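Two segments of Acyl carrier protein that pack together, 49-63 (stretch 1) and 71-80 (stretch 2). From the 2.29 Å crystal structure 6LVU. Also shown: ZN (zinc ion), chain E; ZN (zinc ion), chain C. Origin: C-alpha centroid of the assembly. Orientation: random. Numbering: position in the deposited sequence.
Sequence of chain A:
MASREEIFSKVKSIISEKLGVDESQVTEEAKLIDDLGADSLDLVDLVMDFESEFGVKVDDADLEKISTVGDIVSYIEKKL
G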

# COMPACT_ATOMS: atom_id res chain seq x y z
N ASP A 49 -2.01 -4.98 7.28
CA ASP A 49 -3.17 -4.12 7.49
C ASP A 49 -4.06 -4.10 6.25
O ASP A 49 -5.29 -4.22 6.37
CB ASP A 49 -2.68 -2.74 7.90
CG ASP A 49 -1.87 -2.80 9.19
OD1 ASP A 49 -2.13 -3.71 10.01
OD2 ASP A 49 -0.95 -1.98 9.38
N PHE A 50 -3.46 -4.04 5.05
CA PHE A 50 -4.23 -4.19 3.81
C PHE A 50 -4.86 -5.57 3.71
O PHE A 50 -6.00 -5.71 3.23
CB PHE A 50 -3.35 -3.92 2.58
CG PHE A 50 -2.72 -2.55 2.57
CD1 PHE A 50 -3.43 -1.44 3.04
CD2 PHE A 50 -1.42 -2.36 2.14
CE1 PHE A 50 -2.84 -0.18 3.06
CE2 PHE A 50 -0.84 -1.10 2.16
CZ PHE A 50 -1.54 -0.01 2.61
N GLU A 51 -4.15 -6.61 4.15
CA GLU A 51 -4.70 -7.96 4.12
C GLU A 51 -5.99 -8.04 4.94
O GLU A 51 -6.99 -8.61 4.48
CB GLU A 51 -3.68 -8.96 4.65
CG GLU A 51 -2.76 -9.50 3.57
CD GLU A 51 -1.63 -10.35 4.09
OE1 GLU A 51 -0.95 -10.99 3.27
OE2 GLU A 51 -1.43 -10.41 5.33
N SER A 52 -5.99 -7.46 6.13
CA SER A 52 -7.16 -7.46 6.98
C SER A 52 -8.20 -6.45 6.51
O SER A 52 -9.39 -6.63 6.77
CB SER A 52 -6.75 -7.16 8.42
OG SER A 52 -7.81 -6.57 9.15
N GLU A 53 -7.78 -5.39 5.82
CA GLU A 53 -8.73 -4.40 5.35
C GLU A 53 -9.63 -4.95 4.23
O GLU A 53 -10.84 -4.73 4.23
CB GLU A 53 -7.97 -3.16 4.89
CG GLU A 53 -8.81 -1.96 4.58
CD GLU A 53 -9.47 -1.38 5.82
OE1 GLU A 53 -10.54 -0.75 5.67
OE2 GLU A 53 -8.94 -1.55 6.95
N PHE A 54 -9.06 -5.67 3.27
CA PHE A 54 -9.80 -6.10 2.10
C PHE A 54 -10.09 -7.58 2.09
O PHE A 54 -10.73 -8.07 1.15
CB PHE A 54 -9.05 -5.72 0.82
CG PHE A 54 -8.79 -4.25 0.69
CD1 PHE A 54 -9.76 -3.40 0.23
CD2 PHE A 54 -7.56 -3.73 1.05
CE1 PHE A 54 -9.51 -2.05 0.11
CE2 PHE A 54 -7.30 -2.39 0.93
CZ PHE A 54 -8.28 -1.54 0.47
N GLY A 55 -9.59 -8.33 3.07
CA GLY A 55 -9.83 -9.76 3.10
C GLY A 55 -9.14 -10.49 1.98
O GLY A 55 -9.75 -11.36 1.34
N VAL A 56 -7.89 -10.13 1.70
CA VAL A 56 -7.05 -10.82 0.72
C VAL A 56 -5.76 -11.15 1.44
O VAL A 56 -5.53 -10.69 2.56
CB VAL A 56 -6.76 -9.97 -0.53
CG1 VAL A 56 -8.04 -9.69 -1.31
CG2 VAL A 56 -6.09 -8.67 -0.13
N LYS A 57 -4.89 -11.89 0.78
CA LYS A 57 -3.55 -12.02 1.33
C LYS A 57 -2.54 -12.11 0.20
O LYS A 57 -2.86 -12.39 -0.95
CB LYS A 57 -3.42 -13.23 2.28
CG LYS A 57 -3.70 -12.89 3.76
CD LYS A 57 -2.95 -13.79 4.76
CE LYS A 57 -1.44 -13.82 4.54
NZ LYS A 57 -0.66 -12.82 5.36
N VAL A 58 -1.30 -11.85 0.57
CA VAL A 58 -0.24 -11.63 -0.39
C VAL A 58 0.83 -12.67 -0.11
O VAL A 58 0.92 -13.23 0.99
CB VAL A 58 0.35 -10.21 -0.30
CG1 VAL A 58 -0.75 -9.16 -0.28
CG2 VAL A 58 1.29 -10.12 0.88
N ASP A 59 1.62 -12.95 -1.13
CA ASP A 59 2.77 -13.81 -0.97
C ASP A 59 3.93 -12.99 -0.43
O ASP A 59 4.05 -11.79 -0.71
CB ASP A 59 3.13 -14.45 -2.32
CG ASP A 59 4.06 -15.63 -2.19
OD1 ASP A 59 4.46 -15.98 -1.05
OD2 ASP A 59 4.40 -16.21 -3.24
N ASP A 60 4.80 -13.63 0.37
CA ASP A 60 6.03 -12.96 0.76
C ASP A 60 6.96 -12.79 -0.44
O ASP A 60 7.78 -11.87 -0.47
CB ASP A 60 6.75 -13.72 1.87
CG ASP A 60 5.82 -14.17 2.96
OD1 ASP A 60 5.44 -13.34 3.81
OD2 ASP A 60 5.47 -15.37 2.97
N ALA A 61 6.86 -13.70 -1.41
CA ALA A 61 7.65 -13.57 -2.64
C ALA A 61 7.26 -12.33 -3.42
O ALA A 61 8.11 -11.69 -4.05
CB ALA A 61 7.49 -14.82 -3.50
N ASP A 62 5.97 -11.98 -3.43
CA ASP A 62 5.47 -10.85 -4.20
C ASP A 62 5.66 -9.52 -3.50
O ASP A 62 5.32 -8.47 -4.07
CB ASP A 62 3.99 -11.06 -4.53
CG ASP A 62 3.77 -12.05 -5.66
OD1 ASP A 62 4.71 -12.25 -6.47
OD2 ASP A 62 2.66 -12.61 -5.76
N LEU A 63 6.21 -9.53 -2.28
CA LEU A 63 6.46 -8.31 -1.52
C LEU A 63 7.70 -7.56 -2.01
O LEU A 63 7.75 -6.33 -1.91
CB LEU A 63 6.60 -8.68 -0.05
CG LEU A 63 6.53 -7.63 1.05
CD1 LEU A 63 5.88 -8.24 2.28
CD2 LEU A 63 7.91 -7.08 1.39
ZN ZN E . -0.45 -3.94 11.27
ZN ZN C . -11.12 0.57 7.18
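Stretch 2 (71-80) DIVSYIEKKL

The most unusual feature of this contact is a tyrosine hydroxyl used as a two-way joint in an otherwise greasy interface. Tyr 75 OH accepts a hydrogen bond from the backbone Asp 59 N at 3.2 Å, nearly straight at 164°, and donates one to the carboxylate, Tyr 75 OH to Asp 62 OD2, at 3.1 Å. One side chain thus pins two points of the segment that follows the first helix, the backbone of Asp 59 and the carboxylate of Asp 62.

Stretch 2 is helical from residue 71 through most of its length, continuing a helix that begins earlier in the chain. It runs in broadly the same direction as helix 49-54: the axes cross at -39° and come no nearer than 11.5 Å. Such a spacing leaves room for large side chains between the helices, and Phe 50, Phe 54, Ile 72 and Ile 76 all point their CA-to-CB bonds toward the opposing stretch. Ile 72 and Ile 76 lie one helical turn apart, as do the two phenylalanines, so they form facing rows; on stretch 2 Tyr 75 and Lys 79, also one turn apart, point the same way and meet the loop. Phe 50 CD2 meets Ile 72 CG2 at 3.7 Å, and its CB lies 4.0 Å from Ile 76 CD1. Phe 54 CE2 packs 3.6 Å from Ile 76 CD1, while Ile 76 CG2 sits over one face of the Phe 54 ring, 4.0 Å from its centroid, in a CH-pi contact. Ile 76 therefore touches both aromatic residues.

Beyond Phe 54 the first helix ends. Gly 55 takes a positive phi of 68°, a conformation that favours glycine, and the chain continues in extended form from Val 56 to Val 58. This segment passes the C-terminal part of stretch 2 with the sequence running the opposite way along it: Val 56 CA is 6.4 Å from Lys 79 CA, and Val 58 CA is 8.1 Å from Tyr 75 CA. Val 56 points toward stretch 2, where its CG1 reaches Lys 79 CB and Leu 80 CD2, each at 3.6 Å. Lys 57 points away, and its NZ forms a salt bridge with Glu 51 OE2 at 2.5 Å; Val 58 N donates to Glu 51 OE1 at 2.9 Å. Glu 51 thus ties the loop back to its own helix. Val 58 points sideways, yet its CG1 lies 3.3 Å from Tyr 75 CE2.

The rule is economical: a stripe of isoleucines meets the phenylalanines, and a tyrosine holds the loop.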

# COMPACT_ATOMS: atom_id res chain seq x y z
N ASP A 71 1.33 -0.12 -7.01
CA ASP A 71 1.61 -1.56 -6.96
C ASP A 71 0.72 -2.25 -5.95
O ASP A 71 0.19 -3.35 -6.20
CB ASP A 71 3.07 -1.80 -6.59
CG ASP A 71 4.01 -1.58 -7.75
OD1 ASP A 71 3.53 -1.58 -8.90
OD2 ASP A 71 5.23 -1.41 -7.50
N ILE A 72 0.58 -1.65 -4.76
CA ILE A 72 -0.28 -2.19 -3.71
C ILE A 72 -1.72 -2.27 -4.20
O ILE A 72 -2.38 -3.31 -4.08
CB ILE A 72 -0.19 -1.34 -2.43
CG1 ILE A 72 1.16 -1.51 -1.77
CG2 ILE A 72 -1.32 -1.66 -1.47
CD1 ILE A 72 1.59 -0.28 -1.02
N VAL A 73 -2.22 -1.16 -4.74
CA VAL A 73 -3.60 -1.15 -5.23
C VAL A 73 -3.80 -2.25 -6.26
O VAL A 73 -4.73 -3.07 -6.16
CB VAL A 73 -3.96 0.23 -5.80
CG1 VAL A 73 -5.39 0.23 -6.26
CG2 VAL A 73 -3.71 1.31 -4.78
N SER A 74 -2.89 -2.35 -7.24
CA SER A 74 -3.06 -3.34 -8.30
C SER A 74 -2.98 -4.75 -7.75
O SER A 74 -3.74 -5.63 -8.17
CB SER A 74 -2.03 -3.15 -9.41
OG SER A 74 -2.41 -2.07 -10.25
N TYR A 75 -2.08 -5.00 -6.80
CA TYR A 75 -2.05 -6.32 -6.20
C TYR A 75 -3.36 -6.63 -5.48
O TYR A 75 -3.90 -7.73 -5.63
CB TYR A 75 -0.84 -6.44 -5.27
CG TYR A 75 -0.51 -7.86 -4.91
CD1 TYR A 75 0.49 -8.55 -5.58
CD2 TYR A 75 -1.19 -8.52 -3.89
CE1 TYR A 75 0.79 -9.87 -5.25
CE2 TYR A 75 -0.89 -9.83 -3.55
CZ TYR A 75 0.10 -10.50 -4.23
OH TYR A 75 0.39 -11.81 -3.88
N ILE A 76 -3.90 -5.66 -4.74
CA ILE A 76 -5.19 -5.87 -4.08
C ILE A 76 -6.29 -6.08 -5.11
O ILE A 76 -7.13 -6.98 -4.97
CB ILE A 76 -5.52 -4.69 -3.15
CG1 ILE A 76 -4.50 -4.61 -2.02
CG2 ILE A 76 -6.86 -4.90 -2.52
CD1 ILE A 76 -4.60 -3.35 -1.21
N GLU A 77 -6.29 -5.26 -6.18
CA GLU A 77 -7.37 -5.32 -7.15
C GLU A 77 -7.41 -6.67 -7.85
O GLU A 77 -8.50 -7.17 -8.17
CB GLU A 77 -7.22 -4.19 -8.17
CG GLU A 77 -8.39 -4.12 -9.13
CD GLU A 77 -8.25 -2.99 -10.14
OE1 GLU A 77 -9.29 -2.61 -10.73
OE2 GLU A 77 -7.11 -2.51 -10.36
N LYS A 78 -6.26 -7.29 -8.08
CA LYS A 78 -6.26 -8.58 -8.76
C LYS A 78 -6.76 -9.70 -7.84
O LYS A 78 -7.43 -10.63 -8.31
CB LYS A 78 -4.86 -8.91 -9.28
CG LYS A 78 -4.75 -10.31 -9.89
CD LYS A 78 -3.63 -10.43 -10.92
CE LYS A 78 -2.30 -9.99 -10.35
NZ LYS A 78 -1.62 -11.08 -9.59
N LYS A 79 -6.50 -9.62 -6.54
CA LYS A 79 -7.02 -10.65 -5.65
C LYS A 79 -8.51 -10.53 -5.41
O LYS A 79 -9.11 -11.42 -4.81
CB LYS A 79 -6.28 -10.61 -4.30
CG LYS A 79 -5.00 -11.45 -4.25
CD LYS A 79 -3.75 -10.68 -4.61
CE LYS A 79 -2.56 -11.62 -4.76
NZ LYS A 79 -2.87 -12.82 -5.60
N LEU A 80 -9.14 -9.45 -5.86
CA LEU A 80 -10.58 -9.30 -5.75
C LEU A 80 -11.14 -8.44 -6.87
O LEU A 80 -11.26 -8.92 -8.01
CB LEU A 80 -10.98 -8.76 -4.38
CG LEU A 80 -10.32 -7.62 -3.60
CD1 LEU A 80 -10.61 -6.24 -4.13
CD2 LEU A 80 -10.88 -7.73 -2.19
O HOH W 1 -11.84 -0.56 8.97
O HOH W 2 -0.36 -1.72 11.86